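Local coordinates for aminoacyl-tRNA synthetase-interacting multifunctional protein p43 (Plasmodium vivax, PDB 6IPA) that probably binds tRNA through its C-terminal EMAP II-like domain, as a multifunctional partner of aminoacyl-tRNA synthetases in the malaria parasite, at residues L46-I58 with Y66-R78. Residues are numbered along the deposited sequence; the frame is centred on the assembly and turned at random.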
loop_
_atom_site.group_PDB
_atom_site.type_symbol
_atom_site.label_atom_id
_atom_site.label_comp_id
_atom_site.label_asym_id
_atom_site.label_seq_id
_atom_site.Cartn_x
_atom_site.Cartn_y
_atom_site.Cartn_z
ATOM N N LEU A 46 -9.803 -0.795 -6.594
ATOM C CA LEU A 46 -8.626 -1.143 -5.826
ATOM C C LEU A 46 -8.997 -1.963 -4.624
ATOM O O LEU A 46 -9.870 -1.594 -3.880
ATOM C CB LEU A 46 -7.879 0.124 -5.322
ATOM C CG LEU A 46 -7.536 1.177 -6.358
ATOM C CD1 LEU A 46 -6.687 2.258 -5.739
ATOM C CD2 LEU A 46 -6.848 0.551 -7.543
ATOM N N ASN A 47 -8.225 -3.027 -4.400
ATOM C CA ASN A 47 -8.255 -3.825 -3.134
ATOM C C ASN A 47 -7.101 -3.512 -2.291
ATOM O O ASN A 47 -6.101 -4.153 -2.445
ATOM C CB ASN A 47 -8.112 -5.300 -3.442
ATOM C CG ASN A 47 -8.389 -6.155 -2.270
ATOM O OD1 ASN A 47 -9.137 -5.787 -1.365
ATOM N ND2 ASN A 47 -7.834 -7.342 -2.291
ATOM N N ILE A 48 -7.233 -2.528 -1.403
ATOM C CA ILE A 48 -6.200 -2.085 -0.487
ATOM C C ILE A 48 -6.387 -2.740 0.883
ATOM O O ILE A 48 -7.386 -2.518 1.552
ATOM C CB ILE A 48 -6.262 -0.549 -0.331
ATOM C CG1 ILE A 48 -5.806 0.136 -1.629
ATOM C CG2 ILE A 48 -5.351 -0.089 0.799
ATOM C CD1 ILE A 48 -6.177 1.605 -1.717
ATOM N N ILE A 49 -5.431 -3.535 1.324
ATOM C CA ILE A 49 -5.610 -4.318 2.544
ATOM C C ILE A 49 -4.416 -4.173 3.506
ATOM O O ILE A 49 -3.303 -3.878 3.085
ATOM C CB ILE A 49 -5.854 -5.777 2.193
ATOM C CG1 ILE A 49 -4.718 -6.315 1.378
ATOM C CG2 ILE A 49 -7.146 -5.929 1.373
ATOM C CD1 ILE A 49 -4.843 -7.794 1.097
ATOM N N VAL A 50 -4.666 -4.383 4.792
ATOM C CA VAL A 50 -3.647 -4.276 5.794
ATOM C C VAL A 50 -2.882 -5.571 5.887
ATOM O O VAL A 50 -3.472 -6.654 5.945
ATOM C CB VAL A 50 -4.186 -3.941 7.171
ATOM C CG1 VAL A 50 -5.177 -2.794 7.093
ATOM C CG2 VAL A 50 -4.871 -5.124 7.770
ATOM N N GLY A 51 -1.565 -5.432 5.868
ATOM C CA GLY A 51 -0.680 -6.537 6.179
ATOM C C GLY A 51 0.317 -6.221 7.289
ATOM O O GLY A 51 0.573 -5.069 7.621
ATOM N N TYR A 52 0.862 -7.272 7.863
ATOM C CA TYR A 52 1.934 -7.202 8.876
ATOM C C TYR A 52 3.215 -7.580 8.191
ATOM O O TYR A 52 3.312 -8.683 7.638
ATOM C CB TYR A 52 1.692 -8.246 9.943
ATOM C CG TYR A 52 2.639 -8.198 11.108
ATOM C CD1 TYR A 52 2.818 -7.026 11.829
ATOM C CD2 TYR A 52 3.329 -9.338 11.527
ATOM C CE1 TYR A 52 3.677 -6.977 12.917
ATOM C CE2 TYR A 52 4.158 -9.309 12.627
ATOM C CZ TYR A 52 4.334 -8.118 13.316
ATOM O OH TYR A 52 5.188 -8.020 14.382
ATOM N N VAL A 53 4.196 -6.668 8.226
ATOM C CA VAL A 53 5.513 -6.940 7.650
ATOM C C VAL A 53 6.285 -7.943 8.538
ATOM O O VAL A 53 6.791 -7.584 9.603
ATOM C CB VAL A 53 6.327 -5.632 7.522
ATOM C CG1 VAL A 53 7.687 -5.928 6.955
ATOM C CG2 VAL A 53 5.582 -4.598 6.652
ATOM N N GLU A 54 6.358 -9.199 8.120
ATOM C CA GLU A 54 7.130 -10.197 8.859
ATOM C C GLU A 54 8.653 -10.037 8.793
ATOM O O GLU A 54 9.314 -10.211 9.802
ATOM C CB GLU A 54 6.761 -11.565 8.346
ATOM C CG GLU A 54 5.370 -11.953 8.793
ATOM C CD GLU A 54 5.048 -13.367 8.441
ATOM O OE1 GLU A 54 5.824 -13.957 7.658
ATOM O OE2 GLU A 54 4.003 -13.858 8.925
ATOM N N GLU A 55 9.191 -9.734 7.609
ATOM C CA GLU A 55 10.646 -9.718 7.336
ATOM C C GLU A 55 11.043 -8.630 6.348
ATOM O O GLU A 55 10.361 -8.431 5.339
ATOM C CB GLU A 55 11.137 -11.030 6.732
ATOM C CG GLU A 55 11.473 -12.130 7.715
ATOM C CD GLU A 55 12.053 -13.375 7.039
ATOM O OE1 GLU A 55 13.146 -13.303 6.392
ATOM O OE2 GLU A 55 11.396 -14.435 7.140
ATOM N N VAL A 56 12.162 -7.954 6.640
ATOM C CA VAL A 56 12.845 -7.089 5.697
ATOM C C VAL A 56 14.168 -7.724 5.323
ATOM O O VAL A 56 14.946 -8.096 6.189
ATOM C CB VAL A 56 13.148 -5.726 6.311
ATOM C CG1 VAL A 56 13.622 -4.752 5.245
ATOM C CG2 VAL A 56 11.914 -5.205 6.991
ATOM N N GLU A 57 14.425 -7.822 4.028
ATOM C CA GLU A 57 15.664 -8.355 3.481
ATOM C C GLU A 57 16.058 -7.395 2.362
ATOM O O GLU A 57 15.191 -6.674 1.872
ATOM C CB GLU A 57 15.437 -9.796 2.996
ATOM C CG GLU A 57 16.347 -10.249 1.870
ATOM C CD GLU A 57 16.637 -11.739 1.879
ATOM O OE1 GLU A 57 15.938 -12.482 2.622
ATOM O OE2 GLU A 57 17.599 -12.145 1.152
ATOM N N ILE A 58 17.353 -7.310 2.024
ATOM C CA ILE A 58 17.836 -6.461 0.908
ATOM C C ILE A 58 17.876 -7.345 -0.316
ATOM O O ILE A 58 17.926 -8.564 -0.201
ATOM C CB ILE A 58 19.203 -5.768 1.207
ATOM C CG1 ILE A 58 18.985 -4.580 2.138
ATOM C CG2 ILE A 58 19.900 -5.223 -0.048
ATOM C CD1 ILE A 58 20.214 -4.162 2.918
ATOM N N TYR A 66 14.180 -3.163 -0.994
ATOM C CA TYR A 66 14.046 -4.189 0.046
ATOM C C TYR A 66 13.120 -5.281 -0.498
ATOM O O TYR A 66 12.254 -4.998 -1.308
ATOM C CB TYR A 66 13.446 -3.613 1.328
ATOM C CG TYR A 66 14.383 -2.784 2.189
ATOM C CD1 TYR A 66 15.579 -3.317 2.699
ATOM C CD2 TYR A 66 14.042 -1.481 2.533
ATOM C CE1 TYR A 66 16.406 -2.553 3.506
ATOM C CE2 TYR A 66 14.851 -0.709 3.335
ATOM C CZ TYR A 66 16.041 -1.237 3.821
ATOM O OH TYR A 66 16.826 -0.410 4.615
ATOM N N CYS A 67 13.335 -6.517 -0.060
ATOM C CA CYS A 67 12.434 -7.655 -0.286
ATOM C C CYS A 67 11.636 -7.928 0.982
ATOM O O CYS A 67 12.211 -8.448 1.952
ATOM C CB CYS A 67 13.240 -8.913 -0.616
ATOM S SG CYS A 67 13.784 -9.049 -2.337
ATOM N N LEU A 68 10.326 -7.621 0.967
ATOM C CA LEU A 68 9.465 -7.762 2.158
ATOM C C LEU A 68 8.633 -8.990 2.152
ATOM O O LEU A 68 8.207 -9.440 1.114
ATOM C CB LEU A 68 8.498 -6.594 2.318
ATOM C CG LEU A 68 9.151 -5.304 2.779
ATOM C CD1 LEU A 68 10.232 -4.831 1.796
ATOM C CD2 LEU A 68 8.051 -4.265 3.018
ATOM N N LYS A 69 8.370 -9.509 3.346
ATOM C CA LYS A 69 7.461 -10.629 3.524
ATOM C C LYS A 69 6.301 -10.089 4.347
ATOM O O LYS A 69 6.495 -9.592 5.450
ATOM C CB LYS A 69 8.154 -11.828 4.195
ATOM C CG LYS A 69 9.169 -12.499 3.282
ATOM C CD LYS A 69 9.800 -13.717 3.947
ATOM C CE LYS A 69 10.949 -14.301 3.127
ATOM N NZ LYS A 69 10.403 -14.975 1.915
ATOM N N ILE A 70 5.100 -10.138 3.789
ATOM C CA ILE A 70 4.009 -9.431 4.406
ATOM C C ILE A 70 2.778 -10.321 4.499
ATOM O O ILE A 70 2.351 -10.895 3.524
ATOM C CB ILE A 70 3.701 -8.126 3.664
ATOM C CG1 ILE A 70 4.993 -7.365 3.288
ATOM C CG2 ILE A 70 2.864 -7.261 4.569
ATOM C CD1 ILE A 70 4.737 -5.926 2.867
ATOM N N ASN A 71 2.285 -10.508 5.706
ATOM C CA ASN A 71 1.112 -11.340 5.976
ATOM C C ASN A 71 -0.098 -10.467 5.725
ATOM O O ASN A 71 -0.289 -9.439 6.425
ATOM C CB ASN A 71 1.138 -11.768 7.437
ATOM C CG ASN A 71 -0.143 -12.376 7.876
ATOM O OD1 ASN A 71 -1.122 -12.489 7.100
ATOM N ND2 ASN A 71 -0.188 -12.747 9.137
ATOM N N VAL A 72 -0.885 -10.830 4.713
ATOM C CA VAL A 72 -2.056 -10.036 4.351
ATOM C C VAL A 72 -3.326 -10.896 4.518
ATOM O O VAL A 72 -4.346 -10.635 3.910
ATOM C CB VAL A 72 -1.985 -9.480 2.930
ATOM C CG1 VAL A 72 -1.047 -8.316 2.822
ATOM C CG2 VAL A 72 -1.545 -10.545 1.981
ATOM N N GLY A 73 -3.256 -11.916 5.361
ATOM C CA GLY A 73 -4.420 -12.658 5.771
ATOM C C GLY A 73 -4.553 -13.902 4.980
ATOM O O GLY A 73 -5.476 -14.641 5.209
ATOM N N GLU A 74 -3.617 -14.150 4.065
ATOM C CA GLU A 74 -3.672 -15.324 3.197
ATOM C C GLU A 74 -2.993 -16.503 3.834
ATOM O O GLU A 74 -2.508 -16.418 4.944
ATOM C CB GLU A 74 -3.090 -15.005 1.812
ATOM C CG GLU A 74 -3.837 -13.878 1.091
ATOM C CD GLU A 74 -3.251 -13.541 -0.281
ATOM O OE1 GLU A 74 -2.075 -13.923 -0.546
ATOM O OE2 GLU A 74 -3.969 -12.876 -1.094
ATOM N N GLU A 75 -3.056 -17.648 3.168
ATOM C CA GLU A 75 -2.505 -18.886 3.727
ATOM C C GLU A 75 -1.003 -18.759 3.896
ATOM O O GLU A 75 -0.459 -19.260 4.854
ATOM C CB GLU A 75 -2.835 -20.122 2.844
ATOM C CG GLU A 75 -1.931 -20.330 1.612
ATOM C CD GLU A 75 -2.144 -21.672 0.912
ATOM O OE1 GLU A 75 -2.288 -22.707 1.614
ATOM O OE2 GLU A 75 -2.128 -21.693 -0.344
ATOM N N LYS A 76 -0.349 -18.116 2.933
ATOM C CA LYS A 76 1.097 -17.857 2.959
ATOM C C LYS A 76 1.308 -16.363 2.897
ATOM O O LYS A 76 0.561 -15.639 2.239
ATOM C CB LYS A 76 1.797 -18.495 1.753
ATOM C CG LYS A 76 2.135 -19.971 1.928
ATOM C CD LYS A 76 2.177 -20.715 0.591
ATOM C CE LYS A 76 2.569 -22.183 0.786
ATOM N NZ LYS A 76 2.169 -23.084 -0.340
ATOM N N SER A 77 2.335 -15.899 3.577
ATOM C CA SER A 77 2.638 -14.485 3.587
ATOM C C SER A 77 3.216 -14.128 2.209
ATOM O O SER A 77 3.861 -14.949 1.577
ATOM C CB SER A 77 3.600 -14.189 4.729
ATOM O OG SER A 77 3.946 -12.818 4.762
ATOM N N ARG A 78 2.950 -12.931 1.718
ATOM C CA ARG A 78 3.378 -12.598 0.362
ATOM C C ARG A 78 4.770 -12.030 0.361
ATOM O O ARG A 78 5.239 -11.555 1.368
ATOM C CB ARG A 78 2.469 -11.544 -0.280
ATOM C CG ARG A 78 1.142 -12.020 -0.827
ATOM C CD ARG A 78 0.480 -10.906 -1.670
ATOM N NE ARG A 78 -0.936 -11.181 -1.913
ATOM C CZ ARG A 78 -1.760 -10.455 -2.683
ATOM N NH1 ARG A 78 -1.358 -9.383 -3.343
ATOM N NH2 ARG A 78 -3.030 -10.825 -2.780
#
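Lys69 and Glu55 pack flank to flank across the first beta hairpin of the EMAP II-like domain, in what is probably its OB-fold, tRNA-binding part. Strands 48-58 and 66-71 run antiparallel here, and a classic beta bulge breaks their register: Glu54 and Glu55 together face Lys69. Lys69 O accepts from Glu54 N at 2.7 Å and, weakly, from Glu55 N at 3.5 Å, while Lys69 N returns a bond to Glu55 O.

On the face of the sheet that also carries Cys67 and Glu57, the two long side chains run together, and the Glu55 carboxylate lies against the lysine methylenes, Glu55 OE2 to Lys69 CD 3.6 Å. The charged ends do not meet: Glu55 OE2 and Lys69 NZ stay 5.3 Å apart. A bend at the last torsion of the lysine (chi4 -72°) turns NZ aside, and NZ pairs instead with Asp79 of the next strand, 78-82.

Toward the hairpin's loop, Tyr66 presents one ring face to Val56. With Val56 CG1 anti to its own backbone N (chi1 -169°), that methyl sits over the ring in a CH-pi contact, 3.9 Å from the centroid and offset toward the CD1 rim. Glu57 O lies at the ring edge, in plane, and Ile58 CG1 approaches obliquely, 3.6 Å from Tyr66 CE1. The phenol OH reaches beyond the hairpin to Lys88 O.

At the other end, Tyr52 and Asn71 exchange two backbone bonds. Just past this pair the chain leaves the strand in an Asx turn: Asn71 OD1 accepts from Gly73 N at 2.8 Å, nearly in line with the amide C=O.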